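Local coordinates for glycosyl hydrolase (Streptomyces cattleya, PDB 7LR8), which probably hydrolyses N-glycan core fragments as a family GH5 glycosidase, here an engineered variant with the disaccharide mannose-beta-1,4-N-acetylglucosamine bound, at residues B[17-22]-B[302-307]; B[24-29]-B[99-104]; B[51-56]-B[89-94]; B[222-227]-B[266-271]. The protein carries 1 engineered substitution. One frame throughout, in Å; residues are numbered along the deposited sequence.

Overall arrangement
Interactions 1, 3 and 4 belong to one closed barrel of eight parallel strands. Interaction 1 joins the first strand, 15-19, to the last, 298-304; interaction 3 pairs strand 52-55, the neighbour of 15-19, with 90-94; interaction 4 pairs 221-225 with 264-269, the neighbour of 298-304. The centres of 1 and 3 are about 9 Å apart, those of 1 and 4 about 11 Å. Interaction 2 lies outside the sheet, where a loop meets hairpin 99-104, its centre about 13 Å from that of interaction 1. Along the chain, 3 nests within 2, and 2 and 4 follow in series inside 1. Interactions 1, 2 and 4 reach the bound mannose, strand ends and hairpin together lining the glycan pocket.

Interaction 1: B[17-22]-B[302-307]; sequences GVNYTP and TWWCSH. With BMA (beta-D-mannopyranose), chain D.
Asn19 crosses Trp304 at about a right angle, Asn19 CB 3.4 Å from Trp304 CE3, the amide and indole planes 38° apart. One face of this indole receives the bound mannose, whose C3 stands 3.8 Å above the Trp304 ring plane, offset toward the rim. Cys305 CB sits on the opposite face, just after a cis peptide bond. The Tyr20 ring has Pro22 CG over one face and Ser306 OG in its plane at the edge, 3.4 Å from Tyr20 CD1.

Here the first and last barrel strands run parallel. Trp303 O takes two donors from the same face of its carbonyl plane, Asn19 N at 2.8 Å and Asn19 ND2 at 3.2 Å, the latter from well above that plane. Past the strand ends, Ser306 OG sits between its backbone N and carbonyl carbon (chi1 65°), where it accepts Thr21 N at 3.0 Å and pairs with His307 ND1 at 2.8 Å. Thr21 OG1 donates in plane to a lone pair of His307 O, 2.7 Å away.

Asn19 OD1 also bonds Arg54, and its ND2 reaches Gln267 O. Held at both ends of the amide, Asn19 has little freedom to turn, which is consistent with a well-defined flank beside the CE3 edge of Trp304.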
# COMPACT_ATOMS: atom_id res chain seq x y z
N GLY B 17 17.39 -18.09 -17.75
CA GLY B 17 17.20 -16.70 -17.40
C GLY B 17 17.18 -16.51 -15.90
O GLY B 17 17.45 -17.43 -15.14
N VAL B 18 16.90 -15.27 -15.50
CA VAL B 18 16.85 -14.93 -14.08
C VAL B 18 15.63 -14.06 -13.80
O VAL B 18 15.15 -13.32 -14.67
CB VAL B 18 18.12 -14.20 -13.58
CG1 VAL B 18 19.31 -15.12 -13.64
CG2 VAL B 18 18.37 -12.94 -14.38
N ASN B 19 15.13 -14.18 -12.58
CA ASN B 19 14.20 -13.20 -12.03
C ASN B 19 14.99 -11.97 -11.61
O ASN B 19 15.89 -12.09 -10.77
CB ASN B 19 13.44 -13.80 -10.85
CG ASN B 19 12.53 -14.92 -11.28
OD1 ASN B 19 11.42 -14.67 -11.73
ND2 ASN B 19 13.00 -16.16 -11.19
N TYR B 20 14.66 -10.81 -12.17
CA TYR B 20 15.49 -9.62 -12.03
C TYR B 20 15.11 -8.86 -10.76
O TYR B 20 14.01 -8.31 -10.66
CB TYR B 20 15.36 -8.73 -13.26
CG TYR B 20 16.06 -7.39 -13.12
CD1 TYR B 20 17.33 -7.30 -12.52
CD2 TYR B 20 15.47 -6.22 -13.59
CE1 TYR B 20 17.96 -6.07 -12.37
CE2 TYR B 20 16.09 -4.99 -13.45
CZ TYR B 20 17.34 -4.93 -12.84
OH TYR B 20 17.95 -3.70 -12.71
N THR B 21 16.03 -8.86 -9.77
CA THR B 21 15.90 -8.04 -8.57
C THR B 21 16.85 -6.86 -8.67
O THR B 21 18.07 -7.02 -8.51
CB THR B 21 16.21 -8.87 -7.31
OG1 THR B 21 17.35 -9.71 -7.55
CG2 THR B 21 15.03 -9.75 -6.91
N PRO B 22 16.37 -5.64 -8.93
CA PRO B 22 17.29 -4.50 -9.11
C PRO B 22 18.18 -4.29 -7.90
O PRO B 22 17.73 -4.26 -6.75
CB PRO B 22 16.34 -3.32 -9.32
CG PRO B 22 15.11 -3.95 -9.92
CD PRO B 22 14.97 -5.27 -9.21
N THR B 302 14.53 -20.40 -14.79
CA THR B 302 14.67 -18.99 -14.45
C THR B 302 15.01 -18.91 -12.96
O THR B 302 14.16 -19.17 -12.11
CB THR B 302 13.39 -18.22 -14.79
OG1 THR B 302 13.00 -18.53 -16.15
CG2 THR B 302 13.62 -16.72 -14.69
N TRP B 303 16.27 -18.59 -12.66
CA TRP B 303 16.76 -18.61 -11.30
C TRP B 303 16.25 -17.40 -10.53
O TRP B 303 16.18 -16.29 -11.06
CB TRP B 303 18.30 -18.63 -11.27
CG TRP B 303 18.79 -19.10 -9.96
CD1 TRP B 303 19.09 -18.35 -8.86
CD2 TRP B 303 19.01 -20.47 -9.58
NE1 TRP B 303 19.49 -19.16 -7.82
CE2 TRP B 303 19.44 -20.47 -8.24
CE3 TRP B 303 18.88 -21.69 -10.24
CZ2 TRP B 303 19.74 -21.64 -7.56
CZ3 TRP B 303 19.17 -22.86 -9.55
CH2 TRP B 303 19.59 -22.82 -8.23
N TRP B 304 15.85 -17.63 -9.27
CA TRP B 304 15.54 -16.55 -8.33
C TRP B 304 16.73 -16.44 -7.39
O TRP B 304 16.93 -17.31 -6.55
CB TRP B 304 14.29 -16.83 -7.52
CG TRP B 304 13.92 -15.63 -6.69
CD1 TRP B 304 14.54 -15.18 -5.56
CD2 TRP B 304 12.87 -14.69 -6.97
NE1 TRP B 304 13.95 -14.02 -5.13
CE2 TRP B 304 12.91 -13.70 -5.97
CE3 TRP B 304 11.89 -14.60 -7.97
CZ2 TRP B 304 12.03 -12.63 -5.95
CZ3 TRP B 304 11.02 -13.54 -7.94
CH2 TRP B 304 11.08 -12.57 -6.94
N CYS B 305 17.50 -15.35 -7.49
CA CYS B 305 17.21 -14.19 -8.33
C CYS B 305 18.54 -13.65 -8.86
O CYS B 305 19.60 -14.22 -8.58
CB CYS B 305 16.48 -13.11 -7.52
SG CYS B 305 17.27 -12.75 -5.93
N SER B 306 18.49 -12.55 -9.60
CA SER B 306 19.71 -12.04 -10.22
C SER B 306 20.66 -11.48 -9.16
O SER B 306 21.86 -11.82 -9.14
CB SER B 306 19.36 -10.98 -11.27
OG SER B 306 18.76 -9.83 -10.69
N HIS B 307 20.14 -10.65 -8.25
CA HIS B 307 20.97 -9.89 -7.33
C HIS B 307 20.47 -10.03 -5.89
O HIS B 307 19.27 -10.05 -5.63
CB HIS B 307 20.99 -8.41 -7.72
CG HIS B 307 21.70 -8.16 -9.01
ND1 HIS B 307 21.08 -8.26 -10.24
CD2 HIS B 307 22.99 -7.83 -9.27
CE1 HIS B 307 21.96 -8.00 -11.19
NE2 HIS B 307 23.12 -7.74 -10.63
C1 BMA D . 8.57 -16.73 -4.12
C2 BMA D . 8.87 -15.45 -4.97
C3 BMA D . 9.20 -14.31 -4.03
C4 BMA D . 10.25 -14.79 -2.93
C5 BMA D . 10.81 -16.20 -3.25
C6 BMA D . 11.73 -16.75 -2.19
O2 BMA D . 7.76 -15.08 -5.77
O3 BMA D . 8.00 -13.74 -3.46
O4 BMA D . 11.30 -13.86 -2.91
O5 BMA D . 9.72 -17.14 -3.34
O6 BMA D . 10.96 -16.84 -0.96

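Interaction 2: B[24-29]-B[99-104]; sequences NGWFHH and HLSSFD. With NAG (2-acetamido-2-deoxy-beta-D-glucopyranose), chain C; BMA (beta-D-mannopyranose), chain D; SO4 (sulfate ion), chain J.
The glycan pocket has one of its walls where Leu100 and Ser101, on the tight turn of a hairpin, pack against Trp26 and Phe27 of the loop after strand 15-19. Leu100 CD1 stands over the face of the Phe27 ring in a CH-pi contact, 4.0 Å from the ring centroid and 30° off its normal. The neighbouring indole presents its edge instead: Ser101 OG lies in its plane, 3.6 Å from Trp26 CZ2, with Leu100 O near the same rim. A water accepts from Trp26 NE1 at 2.8 Å and hydrogen-bonds Ser101 OG at 2.8 Å, tying loop to hairpin.

Ser101 reaches the sugar with its backbone, the N donating to mannose O3 at 2.7 Å (162°). Its OG, anti to the carbonyl carbon, comes 2.7 Å from mannose O4. His99 works at both ring nitrogens: ND1 donates to Asp104 OD1 at 2.8 Å, in the ring plane and nearly straight (172°), and NE2 shares a hydrogen bond of 2.8 Å with O3 of the N-acetylglucosamine. An alanine at His99 would probably leave that O3 and Asp104 OD1 each without this mate. Asp104 OD2 is also bonded by Thr112 of the second subunit, and Trp113 of that subunit meets the His99 ring.

The arrangement is that of a two-stranded beta hairpin closed by a type I' turn, Leu100 to Phe103, serving here as part of a sugar-binding site.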
# COMPACT_ATOMS: atom_id res chain seq x y z
N ASN B 24 20.00 -1.70 -6.95
CA ASN B 24 19.83 -0.39 -6.32
C ASN B 24 18.34 -0.11 -6.16
O ASN B 24 17.66 0.24 -7.12
CB ASN B 24 20.52 0.69 -7.14
CG ASN B 24 20.81 1.94 -6.34
OD1 ASN B 24 20.16 2.20 -5.32
ND2 ASN B 24 21.80 2.71 -6.78
N GLY B 25 17.84 -0.24 -4.93
CA GLY B 25 16.44 0.05 -4.66
C GLY B 25 15.51 -1.14 -4.65
O GLY B 25 14.34 -0.98 -4.24
N TRP B 26 15.96 -2.31 -5.09
CA TRP B 26 15.08 -3.49 -5.16
C TRP B 26 13.89 -3.10 -6.04
O TRP B 26 14.00 -2.25 -6.93
CB TRP B 26 14.72 -3.95 -3.74
CG TRP B 26 14.03 -5.29 -3.64
CD1 TRP B 26 14.56 -6.52 -3.95
CD2 TRP B 26 12.71 -5.54 -3.12
NE1 TRP B 26 13.64 -7.51 -3.69
CE2 TRP B 26 12.50 -6.94 -3.19
CE3 TRP B 26 11.68 -4.72 -2.65
CZ2 TRP B 26 11.30 -7.53 -2.78
CZ3 TRP B 26 10.48 -5.31 -2.24
CH2 TRP B 26 10.31 -6.70 -2.31
N PHE B 27 12.72 -3.70 -5.83
CA PHE B 27 11.58 -3.34 -6.67
C PHE B 27 11.07 -1.94 -6.39
O PHE B 27 10.24 -1.44 -7.18
CB PHE B 27 10.48 -4.36 -6.49
CG PHE B 27 10.90 -5.74 -6.87
CD1 PHE B 27 11.33 -6.02 -8.16
CD2 PHE B 27 10.87 -6.76 -5.94
CE1 PHE B 27 11.74 -7.30 -8.51
CE2 PHE B 27 11.27 -8.05 -6.28
CZ PHE B 27 11.70 -8.31 -7.58
N HIS B 28 11.54 -1.28 -5.33
CA HIS B 28 11.23 0.13 -5.15
C HIS B 28 11.98 1.01 -6.14
O HIS B 28 11.81 2.24 -6.10
CB HIS B 28 11.55 0.57 -3.72
CG HIS B 28 10.97 -0.32 -2.66
ND1 HIS B 28 9.62 -0.54 -2.53
CD2 HIS B 28 11.57 -1.04 -1.67
CE1 HIS B 28 9.40 -1.36 -1.52
NE2 HIS B 28 10.57 -1.68 -0.98
N HIS B 29 12.78 0.43 -7.05
CA HIS B 29 13.50 1.27 -8.00
C HIS B 29 12.56 2.01 -8.95
O HIS B 29 12.97 3.02 -9.54
CB HIS B 29 14.51 0.43 -8.80
CG HIS B 29 13.91 -0.37 -9.90
ND1 HIS B 29 14.44 -0.38 -11.18
CD2 HIS B 29 12.85 -1.21 -9.93
CE1 HIS B 29 13.71 -1.17 -11.95
NE2 HIS B 29 12.74 -1.69 -11.21
N HIS B 99 2.16 -9.80 -4.51
CA HIS B 99 3.10 -10.34 -3.53
C HIS B 99 4.53 -10.39 -4.06
O HIS B 99 4.76 -10.88 -5.17
CB HIS B 99 2.68 -11.74 -3.10
CG HIS B 99 3.50 -12.26 -1.97
ND1 HIS B 99 3.26 -11.89 -0.67
CD2 HIS B 99 4.62 -13.03 -1.94
CE1 HIS B 99 4.15 -12.45 0.13
NE2 HIS B 99 4.99 -13.15 -0.62
N LEU B 100 5.47 -9.93 -3.25
CA LEU B 100 6.89 -10.10 -3.56
C LEU B 100 7.68 -10.28 -2.27
O LEU B 100 7.73 -9.36 -1.44
CB LEU B 100 7.43 -8.89 -4.33
CG LEU B 100 7.08 -8.76 -5.82
CD1 LEU B 100 7.44 -7.37 -6.33
CD2 LEU B 100 7.78 -9.85 -6.63
N SER B 101 8.30 -11.46 -2.11
CA SER B 101 9.33 -11.70 -1.09
C SER B 101 8.85 -11.34 0.32
O SER B 101 9.58 -10.72 1.10
CB SER B 101 10.60 -10.92 -1.42
OG SER B 101 11.00 -11.14 -2.77
N SER B 102 7.62 -11.77 0.65
CA SER B 102 6.92 -11.69 1.94
C SER B 102 6.09 -10.43 2.10
O SER B 102 5.30 -10.35 3.04
CB SER B 102 7.86 -11.82 3.16
OG SER B 102 8.51 -10.58 3.44
N PHE B 103 6.22 -9.45 1.20
CA PHE B 103 5.45 -8.22 1.23
C PHE B 103 4.29 -8.25 0.23
O PHE B 103 4.46 -8.64 -0.93
CB PHE B 103 6.34 -7.01 0.90
CG PHE B 103 7.46 -6.82 1.86
CD1 PHE B 103 7.26 -6.15 3.06
CD2 PHE B 103 8.74 -7.32 1.58
CE1 PHE B 103 8.31 -5.98 3.96
CE2 PHE B 103 9.78 -7.14 2.46
CZ PHE B 103 9.56 -6.47 3.66
N ASP B 104 3.13 -7.77 0.68
CA ASP B 104 1.97 -7.54 -0.18
C ASP B 104 1.92 -6.07 -0.56
O ASP B 104 1.83 -5.20 0.33
CB ASP B 104 0.67 -7.94 0.52
CG ASP B 104 0.50 -9.44 0.67
OD1 ASP B 104 1.13 -10.22 -0.08
OD2 ASP B 104 -0.29 -9.82 1.56
C1 NAG C . 5.85 -18.28 0.18
C2 NAG C . 6.37 -16.85 0.33
C3 NAG C . 6.56 -16.21 -1.05
C4 NAG C . 7.38 -17.10 -1.98
C5 NAG C . 6.73 -18.48 -2.02
C6 NAG C . 7.45 -19.51 -2.86
C7 NAG C . 5.85 -15.33 2.19
C8 NAG C . 4.75 -14.60 2.92
N2 NAG C . 5.46 -16.07 1.15
O1 NAG C . 5.82 -18.88 1.43
O3 NAG C . 7.17 -14.93 -0.91
O4 NAG C . 7.41 -16.49 -3.27
O5 NAG C . 6.70 -19.02 -0.69
O6 NAG C . 6.69 -20.70 -2.96
O7 NAG C . 7.03 -15.23 2.52
C1 BMA D . 8.57 -16.73 -4.12
C2 BMA D . 8.87 -15.45 -4.97
C3 BMA D . 9.20 -14.31 -4.03
C4 BMA D . 10.25 -14.79 -2.93
C5 BMA D . 10.81 -16.20 -3.25
C6 BMA D . 11.73 -16.75 -2.19
O2 BMA D . 7.76 -15.08 -5.77
O3 BMA D . 8.00 -13.74 -3.46
O4 BMA D . 11.30 -13.86 -2.91
O5 BMA D . 9.72 -17.14 -3.34
O6 BMA D . 10.96 -16.84 -0.96
S SO4 J . 24.78 1.91 -9.31
O1 SO4 J . 24.36 3.30 -9.16
O2 SO4 J . 25.02 1.63 -10.72
O3 SO4 J . 26.00 1.68 -8.55
O4 SO4 J . 23.73 1.03 -8.81
O HOH W 1 13.53 -10.33 -3.61

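Interaction 3: B[51-56]-B[89-94]; sequences DHVRVF and LDVNVD
From CB, the Arg54 side chain runs alongside that of Asn92, with CG anti to the backbone N (chi1 166°) and the chain extended to NE. CG and CD pass Asp94 OD1 at 3.4 Å and 3.3 Å. NE then donates to Asp94 OD1 at 2.6 Å and NH2 to Asp94 OD2 at 2.7 Å, a side-on, two-nitrogen salt bridge. The guanidinium comes from above the carboxylate, the planes 56° apart. Phe56 CZ lies 3.5 Å above the guanidinium plane, over its centre. Beyond the pair, NH1 forms a salt bridge with Glu268, and NH2 also reaches Asn152. A leucine at Arg54 would probably leave the buried Asp94 carboxylate without its countercharge and Glu268 without this salt-bridge partner.

On the other face of the sheet, Val55 CG2 touches Val91 CG1 at 3.7 Å and Val53 CG2 meets Val91 CG2 at 3.9 Å, with helix 71-86 packed on Val55 and Val91. Five backbone hydrogen bonds, from Asp90 N to Asp51 O at one end to Asp94 N to Val55 O at the other, keep the strands in parallel register. Strand, helix and strand form a beta-alpha-beta crossover, as recurs around the (beta/alpha)8 barrel of GH5 enzymes.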
# COMPACT_ATOMS: atom_id res chain seq x y z
N ASP B 51 19.49 -15.81 -21.34
CA ASP B 51 18.79 -15.32 -22.51
C ASP B 51 17.46 -14.63 -22.22
O ASP B 51 16.81 -14.18 -23.16
CB ASP B 51 18.55 -16.45 -23.52
CG ASP B 51 17.73 -17.59 -22.95
OD1 ASP B 51 16.54 -17.37 -22.63
OD2 ASP B 51 18.29 -18.72 -22.83
N HIS B 52 17.03 -14.53 -20.95
CA HIS B 52 15.81 -13.80 -20.65
C HIS B 52 15.84 -13.35 -19.20
O HIS B 52 16.65 -13.83 -18.40
CB HIS B 52 14.54 -14.64 -20.91
CG HIS B 52 14.39 -15.81 -19.99
ND1 HIS B 52 14.95 -17.04 -20.26
CD2 HIS B 52 13.78 -15.93 -18.79
CE1 HIS B 52 14.67 -17.88 -19.28
NE2 HIS B 52 13.97 -17.23 -18.36
N VAL B 53 14.97 -12.39 -18.89
CA VAL B 53 14.71 -11.97 -17.53
C VAL B 53 13.21 -11.96 -17.32
O VAL B 53 12.43 -11.74 -18.25
CB VAL B 53 15.30 -10.57 -17.21
CG1 VAL B 53 16.82 -10.63 -17.14
CG2 VAL B 53 14.86 -9.56 -18.25
N ARG B 54 12.81 -12.22 -16.08
CA ARG B 54 11.44 -12.02 -15.61
C ARG B 54 11.45 -10.79 -14.73
O ARG B 54 12.28 -10.70 -13.82
CB ARG B 54 10.96 -13.26 -14.84
CG ARG B 54 9.69 -13.09 -14.00
CD ARG B 54 9.02 -14.45 -13.83
NE ARG B 54 7.84 -14.41 -12.96
CZ ARG B 54 7.78 -14.87 -11.71
NH1 ARG B 54 8.84 -15.44 -11.14
NH2 ARG B 54 6.64 -14.80 -11.04
N VAL B 55 10.58 -9.81 -15.03
CA VAL B 55 10.65 -8.50 -14.39
C VAL B 55 9.31 -8.13 -13.75
O VAL B 55 8.24 -8.59 -14.14
CB VAL B 55 11.10 -7.40 -15.37
CG1 VAL B 55 12.40 -7.79 -16.07
CG2 VAL B 55 10.02 -7.11 -16.40
N PHE B 56 9.40 -7.24 -12.76
CA PHE B 56 8.29 -7.01 -11.83
C PHE B 56 7.95 -5.54 -11.63
O PHE B 56 8.59 -4.84 -10.83
CB PHE B 56 8.62 -7.64 -10.48
CG PHE B 56 8.88 -9.10 -10.56
CD1 PHE B 56 7.83 -10.01 -10.56
CD2 PHE B 56 10.19 -9.58 -10.62
CE1 PHE B 56 8.07 -11.37 -10.62
CE2 PHE B 56 10.43 -10.95 -10.70
CZ PHE B 56 9.35 -11.84 -10.70
N LEU B 89 18.53 -10.25 -23.91
CA LEU B 89 17.64 -10.78 -22.89
C LEU B 89 16.21 -10.49 -23.31
O LEU B 89 15.81 -9.32 -23.40
CB LEU B 89 17.95 -10.17 -21.52
CG LEU B 89 19.40 -10.33 -21.07
CD1 LEU B 89 19.67 -9.43 -19.87
CD2 LEU B 89 19.69 -11.79 -20.73
N ASP B 90 15.45 -11.54 -23.61
CA ASP B 90 14.01 -11.40 -23.77
C ASP B 90 13.35 -11.17 -22.41
O ASP B 90 13.93 -11.47 -21.37
CB ASP B 90 13.45 -12.65 -24.44
CG ASP B 90 14.04 -12.88 -25.82
OD1 ASP B 90 14.23 -11.89 -26.55
OD2 ASP B 90 14.32 -14.05 -26.18
N VAL B 91 12.13 -10.62 -22.42
CA VAL B 91 11.51 -10.13 -21.19
C VAL B 91 10.11 -10.72 -21.03
O VAL B 91 9.25 -10.56 -21.90
CB VAL B 91 11.43 -8.59 -21.18
CG1 VAL B 91 10.62 -8.10 -19.94
CG2 VAL B 91 12.82 -7.99 -21.18
N ASN B 92 9.88 -11.37 -19.89
CA ASN B 92 8.54 -11.69 -19.42
C ASN B 92 8.17 -10.70 -18.32
O ASN B 92 8.97 -10.46 -17.41
CB ASN B 92 8.47 -13.13 -18.88
CG ASN B 92 7.30 -13.33 -17.93
OD1 ASN B 92 7.36 -12.95 -16.76
ND2 ASN B 92 6.22 -13.92 -18.44
N VAL B 93 6.98 -10.12 -18.41
CA VAL B 93 6.53 -9.13 -17.43
C VAL B 93 5.44 -9.76 -16.57
O VAL B 93 4.40 -10.18 -17.09
CB VAL B 93 6.00 -7.85 -18.10
CG1 VAL B 93 5.50 -6.88 -17.04
CG2 VAL B 93 7.09 -7.20 -18.96
N ASP B 94 5.66 -9.79 -15.25
CA ASP B 94 4.60 -10.13 -14.30
C ASP B 94 3.79 -8.89 -13.98
O ASP B 94 4.35 -7.85 -13.61
CB ASP B 94 5.19 -10.70 -13.01
CG ASP B 94 5.53 -12.18 -13.12
OD1 ASP B 94 6.29 -12.56 -14.04
OD2 ASP B 94 5.07 -12.96 -12.26

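Interaction 4: B[222-227]-B[266-271]; sequences AVHSWV and LQEVGA. With BMA (beta-D-mannopyranose), chain D; NAG (2-acetamido-2-deoxy-beta-D-glucopyranose), chain C.
His224 and Glu268 both set CG anti to the carbonyl carbon (chi1 -60° and -67°); an extended chi2 in Glu268 carries CD out over the imidazole, and the carboxylate lies flat on it. The two planes are 3° apart, with Glu268 CD 3.5 Å above the centre of the His224 ring; Glu268 CG adds a CH-pi contact on the same ring. At the ring edge, His224 NE2 donates to Gln267 OE1 at 2.9 Å, in the ring plane and onto a lone pair of the amide oxygen.

Trp226 NE1 donates a hydrogen bond to Glu268 OE1 at 2.8 Å, nearly along the C-O axis, the indole plane turned steeply from the carboxylate. One indole face lies against the mannose, whose O5 is 3.3 Å above the Trp226 plane; the opposite face lies on Gly270, whose CA is 3.7 Å from Trp226 CH2. Gly270 N, buried beneath this face, has no partner in the model. Mannose O2 approaches Glu268 OE2 directly, at 3.0 Å, and a water joins it to His224 ND1 and Glu268 OE1. Glu268, near the end of the seventh barrel strand, is placed as the nucleophile is in other GH5 enzymes and probably has that part.

The backbones run parallel but slip by one residue at a beta bulge: Val223 O takes Gln267 N, and Ser225 N goes to Glu268 O, 2.8 Å away. Helix 240-253 covers Val223, Ser225 and Leu266 on the outside, helix 281-293 packs on Val269, strand 298-304 continues the sheet beside 264-269, and Ala222 touches strand 194-196.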
# COMPACT_ATOMS: atom_id res chain seq x y z
N ALA B 222 3.58 -22.81 -15.47
CA ALA B 222 4.67 -22.24 -14.70
C ALA B 222 4.72 -22.91 -13.33
O ALA B 222 3.69 -23.03 -12.66
CB ALA B 222 4.51 -20.73 -14.55
N VAL B 223 5.90 -23.36 -12.93
CA VAL B 223 6.11 -23.89 -11.58
C VAL B 223 7.23 -23.10 -10.91
O VAL B 223 8.19 -22.65 -11.57
CB VAL B 223 6.44 -25.40 -11.59
CG1 VAL B 223 5.23 -26.20 -12.07
CG2 VAL B 223 7.65 -25.68 -12.44
N HIS B 224 7.09 -22.93 -9.60
CA HIS B 224 8.06 -22.23 -8.76
C HIS B 224 8.53 -23.20 -7.69
O HIS B 224 7.72 -23.61 -6.84
CB HIS B 224 7.43 -20.99 -8.11
CG HIS B 224 6.92 -19.97 -9.08
ND1 HIS B 224 5.98 -19.02 -8.71
CD2 HIS B 224 7.21 -19.73 -10.38
CE1 HIS B 224 5.73 -18.24 -9.74
NE2 HIS B 224 6.45 -18.65 -10.77
N SER B 225 9.82 -23.57 -7.71
CA SER B 225 10.33 -24.66 -6.87
C SER B 225 11.12 -24.10 -5.69
O SER B 225 12.21 -23.54 -5.87
CB SER B 225 11.20 -25.60 -7.68
OG SER B 225 11.67 -26.64 -6.84
N TRP B 226 10.61 -24.32 -4.47
CA TRP B 226 11.19 -23.74 -3.27
C TRP B 226 11.25 -24.79 -2.17
O TRP B 226 10.21 -25.14 -1.59
CB TRP B 226 10.39 -22.52 -2.82
CG TRP B 226 10.60 -21.38 -3.74
CD1 TRP B 226 9.73 -20.92 -4.69
CD2 TRP B 226 11.77 -20.57 -3.83
NE1 TRP B 226 10.29 -19.85 -5.36
CE2 TRP B 226 11.55 -19.63 -4.86
CE3 TRP B 226 12.99 -20.57 -3.15
CZ2 TRP B 226 12.50 -18.67 -5.20
CZ3 TRP B 226 13.94 -19.61 -3.50
CH2 TRP B 226 13.70 -18.69 -4.51
N VAL B 227 12.46 -25.28 -1.88
CA VAL B 227 12.62 -26.42 -0.97
C VAL B 227 12.49 -26.05 0.50
O VAL B 227 12.61 -26.94 1.35
CB VAL B 227 13.96 -27.15 -1.23
CG1 VAL B 227 13.98 -27.70 -2.65
CG2 VAL B 227 15.15 -26.24 -0.99
N LEU B 266 10.02 -23.79 -15.55
CA LEU B 266 10.50 -23.63 -14.18
C LEU B 266 10.86 -22.16 -14.00
O LEU B 266 11.99 -21.73 -14.22
CB LEU B 266 11.70 -24.55 -13.92
CG LEU B 266 12.28 -24.43 -12.52
CD1 LEU B 266 11.27 -24.88 -11.47
CD2 LEU B 266 13.56 -25.28 -12.45
N GLN B 267 9.85 -21.37 -13.63
CA GLN B 267 9.95 -19.92 -13.65
C GLN B 267 10.56 -19.34 -12.39
O GLN B 267 10.97 -18.17 -12.39
CB GLN B 267 8.55 -19.32 -13.88
CG GLN B 267 8.55 -17.90 -14.34
CD GLN B 267 7.15 -17.34 -14.39
OE1 GLN B 267 6.39 -17.49 -13.43
NE2 GLN B 267 6.79 -16.70 -15.49
N GLU B 268 10.64 -20.13 -11.32
CA GLU B 268 11.44 -19.80 -10.14
C GLU B 268 12.10 -21.05 -9.61
O GLU B 268 11.46 -22.09 -9.48
CB GLU B 268 10.62 -19.19 -9.00
CG GLU B 268 10.05 -17.84 -9.32
CD GLU B 268 9.14 -17.33 -8.22
OE1 GLU B 268 9.14 -17.94 -7.12
OE2 GLU B 268 8.44 -16.33 -8.46
N VAL B 269 13.39 -20.92 -9.29
CA VAL B 269 14.11 -21.93 -8.53
C VAL B 269 15.25 -21.18 -7.85
O VAL B 269 15.91 -20.35 -8.48
CB VAL B 269 14.62 -23.09 -9.40
CG1 VAL B 269 15.42 -22.58 -10.62
CG2 VAL B 269 15.48 -24.06 -8.54
N GLY B 270 15.47 -21.44 -6.57
CA GLY B 270 16.52 -20.74 -5.85
C GLY B 270 17.06 -21.58 -4.72
O GLY B 270 16.57 -22.68 -4.44
N ALA B 271 18.07 -21.03 -4.04
CA ALA B 271 18.86 -21.73 -3.03
C ALA B 271 18.73 -21.00 -1.70
O ALA B 271 19.62 -20.21 -1.33
CB ALA B 271 20.32 -21.84 -3.46
C1 BMA D . 8.57 -16.73 -4.12
C2 BMA D . 8.87 -15.45 -4.97
C3 BMA D . 9.20 -14.31 -4.03
C4 BMA D . 10.25 -14.79 -2.93
C5 BMA D . 10.81 -16.20 -3.25
C6 BMA D . 11.73 -16.75 -2.19
O2 BMA D . 7.76 -15.08 -5.77
O3 BMA D . 8.00 -13.74 -3.46
O4 BMA D . 11.30 -13.86 -2.91
O5 BMA D . 9.72 -17.14 -3.34
O6 BMA D . 10.96 -16.84 -0.96
C1 NAG C . 5.85 -18.28 0.18
C2 NAG C . 6.37 -16.85 0.33
C3 NAG C . 6.56 -16.21 -1.05
C4 NAG C . 7.38 -17.10 -1.98
C5 NAG C . 6.73 -18.48 -2.02
C6 NAG C . 7.45 -19.51 -2.86
C7 NAG C . 5.85 -15.33 2.19
C8 NAG C . 4.75 -14.60 2.92
N2 NAG C . 5.46 -16.07 1.15
O1 NAG C . 5.82 -18.88 1.43
O3 NAG C . 7.17 -14.93 -0.91
O4 NAG C . 7.41 -16.49 -3.27
O5 NAG C . 6.70 -19.02 -0.69
O6 NAG C . 6.69 -20.70 -2.96
O7 NAG C . 7.03 -15.23 2.52
O HOH W 2 6.27 -17.60 -6.16
O HOH W 3 14.41 -24.30 -4.21